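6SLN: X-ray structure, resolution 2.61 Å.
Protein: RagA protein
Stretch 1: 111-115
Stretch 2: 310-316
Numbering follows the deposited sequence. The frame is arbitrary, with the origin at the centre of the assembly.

Stretch 1, residues 111-115: AEKPV
Stretch 2 (310-316) PTSQGDI

This is a small contact, 246 Å² summed over both sides, in which an irregular segment meets one face of a β-strand through the strand's side chains, which approach side-chain and backbone atoms of the segment, with no clear hydrogen bond between them. Stretch 2 lies within a strand that continues past both ends; phi runs from -89° to -179°, psi from 125° to 151° except -178° at Gly314. Stretch 1 is irregular, with phi/psi -86/142, 40/84, -131/142, -82/25 and -133/153 from Ala111 to Val115. The stretches run in roughly opposite directions. Pro114 CA and Thr311 CA are the closest CA pair, at 6.4 Å.

Strand alternation sets the pattern. Thr311, Gln313 and Asp315 point their CA-to-CB bonds toward stretch 1, while Ser312 and Ile316 make no contact. Gly314 has no side chain to offer.

At one end, Thr311 (chi1 -63°, m) places its methyl CG2 3.5 Å from Pro114 O and 4.1 Å from Pro114 CB. The proline ring is C-gamma endo. Both residues are buried, and the compact methyl suits this close packing.

Gln313 covers the middle and has the largest buried area, 69 Å². With chi1 77° (p), chi2 -172° (t) and chi3 -100° as modelled, it reaches Glu112, Lys113 and Pro114. Its amide is probably turned over, which leaves its polar pairings open.

Glu112 and Asp315 are also buried. Glu112 starts sideways, but its length brings its carboxylate to the strand (chi1 -63°, m; chi2 -92°, between wells; chi3 100°). Glu112 OE1 lies 3.2 Å from Asp315 OD2: two acceptors of like charge, not a hydrogen bond. Hydrogen bonds elsewhere in the structure satisfy both Asp315 carboxylate oxygens (chi1 -137°, between wells; chi2 -14°). The CA-to-CB bond of Lys113 points away.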

# COMPACT_ATOMS: atom_id res chain seq x y z
N ALA A 111 -36.24 -1.47 -14.26
CA ALA A 111 -36.22 -0.11 -13.73
C ALA A 111 -36.47 -0.06 -12.23
O ALA A 111 -37.31 -0.80 -11.70
CB ALA A 111 -37.27 0.75 -14.43
N GLU A 112 -35.75 0.84 -11.55
CA GLU A 112 -35.95 1.20 -10.15
C GLU A 112 -36.27 0.01 -9.25
O GLU A 112 -37.44 -0.27 -8.98
CB GLU A 112 -37.06 2.25 -10.01
CG GLU A 112 -36.79 3.60 -10.69
CD GLU A 112 -36.12 4.62 -9.76
OE1 GLU A 112 -34.88 4.79 -9.87
OE2 GLU A 112 -36.83 5.25 -8.93
N LYS A 113 -35.24 -0.70 -8.79
CA LYS A 113 -35.48 -1.87 -7.95
C LYS A 113 -34.60 -1.79 -6.71
O LYS A 113 -33.46 -1.34 -6.79
CB LYS A 113 -35.23 -3.18 -8.72
CG LYS A 113 -36.23 -3.43 -9.87
CD LYS A 113 -36.63 -4.89 -10.04
CE LYS A 113 -38.15 -5.07 -10.22
NZ LYS A 113 -38.70 -4.46 -11.47
N PRO A 114 -35.11 -2.20 -5.57
CA PRO A 114 -34.44 -1.82 -4.32
C PRO A 114 -33.27 -2.71 -3.96
O PRO A 114 -32.94 -2.81 -2.77
CB PRO A 114 -35.57 -1.95 -3.29
CG PRO A 114 -36.46 -3.03 -3.84
CD PRO A 114 -36.35 -2.96 -5.35
N VAL A 115 -32.62 -3.34 -4.94
CA VAL A 115 -31.34 -3.99 -4.69
C VAL A 115 -30.36 -3.62 -5.80
O VAL A 115 -30.75 -3.30 -6.93
CB VAL A 115 -31.46 -5.52 -4.58
CG1 VAL A 115 -31.95 -5.92 -3.18
CG2 VAL A 115 -32.37 -6.07 -5.66
N PRO A 310 -32.95 0.58 5.80
CA PRO A 310 -33.52 1.42 4.75
C PRO A 310 -32.77 1.30 3.43
O PRO A 310 -31.57 1.01 3.37
CB PRO A 310 -33.40 2.83 5.34
CG PRO A 310 -32.17 2.74 6.21
CD PRO A 310 -32.04 1.33 6.70
N THR A 311 -33.52 1.50 2.34
CA THR A 311 -32.97 1.53 0.99
C THR A 311 -33.55 2.74 0.27
O THR A 311 -34.78 2.88 0.19
CB THR A 311 -33.30 0.25 0.21
OG1 THR A 311 -32.68 -0.88 0.85
CG2 THR A 311 -32.81 0.36 -1.24
N SER A 312 -32.68 3.61 -0.25
CA SER A 312 -33.10 4.88 -0.82
C SER A 312 -32.35 5.14 -2.13
O SER A 312 -31.16 4.81 -2.24
CB SER A 312 -32.81 6.02 0.15
OG SER A 312 -31.46 5.93 0.60
N GLN A 313 -33.04 5.73 -3.12
CA GLN A 313 -32.38 6.02 -4.39
C GLN A 313 -33.06 7.19 -5.10
O GLN A 313 -34.29 7.31 -5.09
CB GLN A 313 -32.34 4.78 -5.30
CG GLN A 313 -33.65 4.41 -6.02
CD GLN A 313 -33.56 3.05 -6.74
OE1 GLN A 313 -33.36 2.99 -7.95
NE2 GLN A 313 -33.72 1.97 -5.98
N GLY A 314 -32.24 8.04 -5.71
CA GLY A 314 -32.69 9.15 -6.52
C GLY A 314 -32.09 9.08 -7.92
O GLY A 314 -31.32 8.19 -8.24
N ASP A 315 -32.44 10.08 -8.72
CA ASP A 315 -32.36 9.91 -10.16
C ASP A 315 -32.75 11.15 -10.95
O ASP A 315 -33.82 11.72 -10.69
CB ASP A 315 -33.30 8.79 -10.55
CG ASP A 315 -32.71 7.88 -11.51
OD1 ASP A 315 -31.68 8.28 -12.07
OD2 ASP A 315 -33.26 6.79 -11.69
N ILE A 316 -31.95 11.56 -11.93
CA ILE A 316 -32.44 12.58 -12.86
C ILE A 316 -31.81 12.31 -14.22
O ILE A 316 -30.62 11.99 -14.31
CB ILE A 316 -32.20 14.04 -12.35
CG1 ILE A 316 -32.95 15.05 -13.21
CG2 ILE A 316 -30.74 14.42 -12.28
CD1 ILE A 316 -33.63 16.11 -12.40